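Local coordinates for lipoprotein, putative (Bacillus anthracis, PDB 4NOH) that is of unknown function but belongs to an uncharacterised lipoprotein family and may bind lipids, at residues 22-36 with 130-143. Residues are numbered along the deposited sequence; the frame is centred on the assembly and turned at random.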
loop_
_atom_site.group_PDB
_atom_site.type_symbol
_atom_site.label_atom_id
_atom_site.label_comp_id
_atom_site.label_asym_id
_atom_site.label_seq_id
_atom_site.Cartn_x
_atom_site.Cartn_y
_atom_site.Cartn_z
ATOM N N TYR A 22 -12.394 2.603 16.238
ATOM C CA TYR A 22 -13.158 1.408 15.930
ATOM C C TYR A 22 -12.568 0.116 16.487
ATOM O O TYR A 22 -12.928 -0.977 16.039
ATOM C CB TYR A 22 -13.266 1.309 14.381
ATOM C CG TYR A 22 -14.002 2.479 13.797
ATOM C CD1 TYR A 22 -15.365 2.640 14.029
ATOM C CD2 TYR A 22 -13.356 3.412 13.010
ATOM C CE1 TYR A 22 -16.050 3.736 13.506
ATOM C CE2 TYR A 22 -14.030 4.506 12.489
ATOM C CZ TYR A 22 -15.367 4.653 12.741
ATOM O OH TYR A 22 -16.055 5.751 12.199
ATOM N N LYS A 23 -11.775 0.245 17.547
ATOM C CA LYS A 23 -11.035 -0.904 18.083
ATOM C C LYS A 23 -11.889 -2.113 18.471
ATOM O O LYS A 23 -11.483 -3.253 18.211
ATOM C CB LYS A 23 -10.130 -0.477 19.246
ATOM C CG LYS A 23 -10.866 -0.052 20.504
ATOM C CD LYS A 23 -9.875 0.513 21.502
ATOM C CE LYS A 23 -10.512 1.043 22.766
ATOM N NZ LYS A 23 -9.460 1.736 23.565
ATOM N N ASP A 24 -13.054 -1.883 19.073
ATOM C CA ASP A 24 -13.918 -2.994 19.486
ATOM C C ASP A 24 -14.618 -3.669 18.292
ATOM O O ASP A 24 -15.116 -4.782 18.423
ATOM C CB ASP A 24 -14.944 -2.528 20.523
ATOM C CG ASP A 24 -15.696 -1.305 20.079
ATOM O OD1 ASP A 24 -15.066 -0.253 19.820
ATOM O OD2 ASP A 24 -16.931 -1.378 20.009
ATOM N N LYS A 25 -14.631 -2.991 17.139
ATOM C CA LYS A 25 -15.233 -3.509 15.888
ATOM C C LYS A 25 -14.238 -4.244 14.977
ATOM O O LYS A 25 -14.627 -4.942 14.031
ATOM C CB LYS A 25 -15.827 -2.356 15.085
ATOM C CG LYS A 25 -16.876 -1.602 15.867
ATOM C CD LYS A 25 -18.070 -2.494 16.067
ATOM C CE LYS A 25 -19.057 -2.338 14.927
ATOM N NZ LYS A 25 -19.766 -1.033 15.080
ATOM N N ILE A 26 -12.957 -4.057 15.265
ATOM C CA ILE A 26 -11.849 -4.614 14.488
ATOM C C ILE A 26 -11.303 -5.907 15.070
ATOM O O ILE A 26 -11.077 -6.006 16.281
ATOM C CB ILE A 26 -10.728 -3.546 14.417
ATOM C CG1 ILE A 26 -11.234 -2.384 13.566
ATOM C CG2 ILE A 26 -9.436 -4.127 13.849
ATOM C CD1 ILE A 26 -10.368 -1.149 13.540
ATOM N N GLU A 27 -11.155 -6.921 14.235
ATOM C CA GLU A 27 -10.587 -8.170 14.707
ATOM C C GLU A 27 -9.114 -8.269 14.471
ATOM O O GLU A 27 -8.438 -9.003 15.182
ATOM C CB GLU A 27 -11.299 -9.372 14.104
ATOM C CG GLU A 27 -11.236 -9.511 12.606
ATOM C CD GLU A 27 -11.990 -10.746 12.134
ATOM O OE1 GLU A 27 -12.780 -11.299 12.930
ATOM O OE2 GLU A 27 -11.795 -11.146 10.965
ATOM N N SER A 28 -8.600 -7.605 13.450
ATOM C CA SER A 28 -7.174 -7.604 13.239
ATOM C C SER A 28 -6.731 -6.368 12.515
ATOM O O SER A 28 -7.516 -5.743 11.833
ATOM C CB SER A 28 -6.696 -8.833 12.485
ATOM O OG SER A 28 -7.112 -8.840 11.149
ATOM N N GLN A 29 -5.473 -6.020 12.660
ATOM C CA GLN A 29 -4.955 -4.889 11.922
ATOM C C GLN A 29 -3.484 -5.047 11.686
ATOM O O GLN A 29 -2.789 -5.748 12.400
ATOM C CB GLN A 29 -5.289 -3.581 12.626
ATOM C CG GLN A 29 -4.627 -3.427 13.957
ATOM C CD GLN A 29 -5.229 -2.317 14.837
ATOM O OE1 GLN A 29 -4.511 -1.459 15.352
ATOM N NE2 GLN A 29 -6.510 -2.335 14.999
ATOM N N ASN A 30 -3.028 -4.387 10.645
ATOM C CA ASN A 30 -1.651 -4.411 10.211
ATOM C C ASN A 30 -1.263 -2.991 9.832
ATOM O O ASN A 30 -2.045 -2.266 9.199
ATOM C CB ASN A 30 -1.447 -5.353 9.005
ATOM C CG ASN A 30 -1.839 -6.785 9.286
ATOM O OD1 ASN A 30 -3.015 -7.136 9.262
ATOM N ND2 ASN A 30 -0.842 -7.638 9.471
ATOM N N LYS A 31 -0.083 -2.571 10.223
ATOM C CA LYS A 31 0.443 -1.262 9.824
ATOM C C LYS A 31 1.735 -1.464 9.048
ATOM O O LYS A 31 2.648 -2.204 9.468
ATOM C CB LYS A 31 0.677 -0.359 11.023
ATOM C CG LYS A 31 -0.613 0.062 11.708
ATOM C CD LYS A 31 -0.350 0.919 12.938
ATOM C CE LYS A 31 0.491 0.176 13.966
ATOM N NZ LYS A 31 0.523 0.913 15.261
ATOM N N PHE A 32 1.816 -0.804 7.910
ATOM C CA PHE A 32 2.983 -0.892 7.031
ATOM C C PHE A 32 3.475 0.522 6.784
ATOM O O PHE A 32 2.685 1.412 6.496
ATOM C CB PHE A 32 2.620 -1.540 5.681
ATOM C CG PHE A 32 1.896 -2.861 5.784
ATOM C CD1 PHE A 32 2.578 -4.032 6.084
ATOM C CD2 PHE A 32 0.529 -2.924 5.567
ATOM C CE1 PHE A 32 1.912 -5.233 6.187
ATOM C CE2 PHE A 32 -0.141 -4.137 5.684
ATOM C CZ PHE A 32 0.556 -5.283 5.991
ATOM N N GLU A 33 4.771 0.747 6.887
ATOM C CA GLU A 33 5.336 2.042 6.600
ATOM C C GLU A 33 5.788 2.122 5.145
ATOM O O GLU A 33 6.289 1.151 4.550
ATOM C CB GLU A 33 6.548 2.289 7.491
ATOM C CG GLU A 33 7.170 3.647 7.322
ATOM C CD GLU A 33 8.487 3.774 8.055
ATOM O OE1 GLU A 33 8.431 3.958 9.290
ATOM O OE2 GLU A 33 9.567 3.725 7.406
ATOM N N ALA A 34 5.602 3.295 4.547
ATOM C CA ALA A 34 6.090 3.544 3.210
ATOM C C ALA A 34 6.447 5.018 3.095
ATOM O O ALA A 34 6.181 5.809 4.014
ATOM C CB ALA A 34 5.039 3.162 2.167
ATOM N N LYS A 35 7.083 5.384 1.995
ATOM C CA LYS A 35 7.420 6.775 1.713
ATOM C C LYS A 35 6.722 7.185 0.419
ATOM O O LYS A 35 6.719 6.430 -0.561
ATOM C CB LYS A 35 8.930 6.931 1.595
ATOM C CG LYS A 35 9.647 6.752 2.916
ATOM C CD LYS A 35 11.162 6.687 2.839
ATOM C CE LYS A 35 11.754 6.526 4.235
ATOM N NZ LYS A 35 13.248 6.450 4.230
ATOM N N LEU A 36 6.016 8.311 0.466
ATOM C CA LEU A 36 5.245 8.801 -0.681
ATOM C C LEU A 36 6.026 9.901 -1.365
ATOM O O LEU A 36 6.352 10.920 -0.754
ATOM C CB LEU A 36 3.865 9.325 -0.248
ATOM C CG LEU A 36 2.919 9.839 -1.332
ATOM C CD1 LEU A 36 2.469 8.695 -2.214
ATOM C CD2 LEU A 36 1.742 10.523 -0.651
ATOM N N ILE A 130 16.226 7.101 1.429
ATOM C CA ILE A 130 15.198 7.908 0.747
ATOM C C ILE A 130 14.657 8.963 1.723
ATOM O O ILE A 130 14.248 8.639 2.842
ATOM C CB ILE A 130 14.100 6.991 0.176
ATOM C CG1 ILE A 130 14.722 6.086 -0.879
ATOM C CG2 ILE A 130 12.980 7.801 -0.453
ATOM C CD1 ILE A 130 13.748 5.119 -1.488
ATOM N N SER A 131 14.688 10.231 1.327
ATOM C CA SER A 131 14.296 11.302 2.241
ATOM C C SER A 131 12.808 11.659 2.323
ATOM O O SER A 131 12.429 12.407 3.248
ATOM C CB SER A 131 15.102 12.561 1.909
ATOM O OG SER A 131 14.792 12.968 0.607
ATOM N N GLU A 132 12.000 11.123 1.390
ATOM C CA GLU A 132 10.550 11.361 1.256
ATOM C C GLU A 132 9.758 11.114 2.528
ATOM O O GLU A 132 10.135 10.261 3.347
ATOM C CB GLU A 132 9.949 10.480 0.142
ATOM C CG GLU A 132 9.964 11.063 -1.269
ATOM C CD GLU A 132 11.340 11.242 -1.875
ATOM O OE1 GLU A 132 11.450 12.038 -2.829
ATOM O OE2 GLU A 132 12.311 10.607 -1.415
ATOM N N PRO A 133 8.611 11.813 2.654
ATOM C CA PRO A 133 7.797 11.702 3.847
ATOM C C PRO A 133 7.261 10.297 4.057
ATOM O O PRO A 133 6.818 9.639 3.108
ATOM C CB PRO A 133 6.654 12.712 3.618
ATOM C CG PRO A 133 6.656 13.022 2.162
ATOM C CD PRO A 133 8.021 12.719 1.640
ATOM N N VAL A 134 7.339 9.852 5.299
ATOM C CA VAL A 134 6.833 8.555 5.689
ATOM C C VAL A 134 5.313 8.622 5.898
ATOM O O VAL A 134 4.750 9.577 6.449
ATOM C CB VAL A 134 7.549 8.017 6.956
ATOM C CG1 VAL A 134 6.867 6.779 7.480
ATOM C CG2 VAL A 134 9.013 7.699 6.676
ATOM N N LYS A 135 4.646 7.586 5.429
ATOM C CA LYS A 135 3.217 7.465 5.535
ATOM C C LYS A 135 2.949 6.050 6.020
ATOM O O LYS A 135 3.800 5.157 5.906
ATOM C CB LYS A 135 2.523 7.704 4.176
ATOM C CG LYS A 135 2.567 9.157 3.675
ATOM C CD LYS A 135 1.633 10.070 4.490
ATOM C CE LYS A 135 1.522 11.478 3.911
ATOM N NZ LYS A 135 0.715 12.387 4.778
ATOM N N THR A 136 1.772 5.849 6.567
ATOM C CA THR A 136 1.342 4.550 7.042
ATOM C C THR A 136 0.215 3.998 6.177
ATOM O O THR A 136 -0.713 4.734 5.798
ATOM C CB THR A 136 0.871 4.648 8.509
ATOM O OG1 THR A 136 1.994 5.001 9.312
ATOM C CG2 THR A 136 0.261 3.327 8.974
ATOM N N ILE A 137 0.326 2.727 5.820
ATOM C CA ILE A 137 -0.708 1.993 5.151
ATOM C C ILE A 137 -1.247 1.057 6.190
ATOM O O ILE A 137 -0.528 0.204 6.697
ATOM C CB ILE A 137 -0.162 1.146 3.981
ATOM C CG1 ILE A 137 0.586 2.001 2.946
ATOM C CG2 ILE A 137 -1.267 0.327 3.330
ATOM C CD1 ILE A 137 1.668 1.230 2.247
ATOM N N GLY A 138 -2.515 1.221 6.516
ATOM C CA GLY A 138 -3.145 0.398 7.511
ATOM C C GLY A 138 -4.214 -0.499 6.937
ATOM O O GLY A 138 -4.970 -0.107 6.059
ATOM N N LEU A 139 -4.235 -1.741 7.366
ATOM C CA LEU A 139 -5.259 -2.681 7.018
ATOM C C LEU A 139 -6.021 -2.998 8.292
ATOM O O LEU A 139 -5.435 -3.419 9.261
ATOM C CB LEU A 139 -4.680 -3.973 6.423
ATOM C CG LEU A 139 -5.706 -5.089 6.276
ATOM C CD1 LEU A 139 -6.797 -4.687 5.290
ATOM C CD2 LEU A 139 -5.074 -6.432 5.894
ATOM N N ALA A 140 -7.321 -2.774 8.298
ATOM C CA ALA A 140 -8.181 -3.158 9.420
ATOM C C ALA A 140 -9.201 -4.193 8.933
ATOM O O ALA A 140 -9.941 -3.943 7.966
ATOM C CB ALA A 140 -8.900 -1.956 9.966
ATOM N N SER A 141 -9.230 -5.348 9.571
ATOM C CA SER A 141 -10.171 -6.400 9.235
ATOM C C SER A 141 -11.279 -6.346 10.279
ATOM O O SER A 141 -11.026 -6.513 11.461
ATOM C CB SER A 141 -9.450 -7.749 9.190
ATOM O OG SER A 141 -8.363 -7.724 8.246
ATOM N N PHE A 142 -12.507 -6.067 9.845
ATOM C CA PHE A 142 -13.623 -5.895 10.759
ATOM C C PHE A 142 -14.347 -7.194 11.057
ATOM O O PHE A 142 -14.413 -8.087 10.208
ATOM C CB PHE A 142 -14.582 -4.841 10.194
ATOM C CG PHE A 142 -14.030 -3.444 10.263
ATOM C CD1 PHE A 142 -13.064 -3.008 9.356
ATOM C CD2 PHE A 142 -14.435 -2.576 11.275
ATOM C CE1 PHE A 142 -12.536 -1.733 9.460
ATOM C CE2 PHE A 142 -13.925 -1.292 11.366
ATOM C CZ PHE A 142 -12.957 -0.879 10.477
ATOM N N LYS A 143 -14.866 -7.299 12.273
ATOM C CA LYS A 143 -15.619 -8.473 12.685
ATOM C C LYS A 143 -16.822 -8.669 11.786
ATOM O O LYS A 143 -17.161 -9.801 11.421
ATOM C CB LYS A 143 -16.072 -8.353 14.141
ATOM C CG LYS A 143 -14.920 -8.280 15.137
ATOM C CD LYS A 143 -15.409 -7.967 16.531
ATOM C CE LYS A 143 -14.247 -7.694 17.462
ATOM N NZ LYS A 143 -14.740 -7.343 18.829
HETATM O O HOH W 1 -12.495 -9.006 8.364
HETATM O O HOH W 2 -5.776 -6.915 9.320
#
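Ser-28, Asn-30, Phe-32 and Ala-34 pair antiparallel with Ser-141, Leu-139, Ile-137 and Lys-135, each couple exchanging two backbone hydrogen bonds; only Ser-28 N to Ser-141 O, 3.3 Å, is weak. Ser-141 O already accepts from Glu-27 N at 2.8 Å, so one acceptor serves two successive amides and the strand slips by a residue. Past the slip, Lys-143 N donates to Lys-25 O along a nearly straight bond (172°), and the extended Lys-143 side chain runs back until NZ meets Asp-24 O at 2.6 Å, tilted out of the carbonyl plane. Here Ile-26 lays CG1 over one face of the Phe-142 ring, 3.9 Å from its centroid, while Tyr-22 CB comes to the ring's edge.

On the face carrying Ser-28, Asn-30 and Ser-141, a single water ties three side chains together: it donates to Asn-30 OD1 at 2.8 Å and bonds Ser-28 OG and, in the conformer modelled here, Ser-141 OG. A second water donates to Phe-142 O.

At the far end, Leu-36 N reaches Pro-133 O at 3.1 Å. Lys-35, buried and fully stretched beyond CG, passes Val-134 CG2 to put NZ on a lone pair of Ile-130 O, 2.8 Å away; Tyr-127 supplies a second carbonyl and a cation-pi contact. Lys-135 NZ turns elsewhere, forming salt bridges with Glu-161 and Asp-11.

Strands 5-10 and 42-48 flank the pair, and helix 12-21 packs against Gln-29, Thr-136 and Ala-140. Strands 26-39 and 134-142 are thus adjacent interior strands of a large mixed beta-sheet, their antiparallel pairing interrupted by a classic beta bulge at Glu-27 and Ser-28 opposite Ser-141.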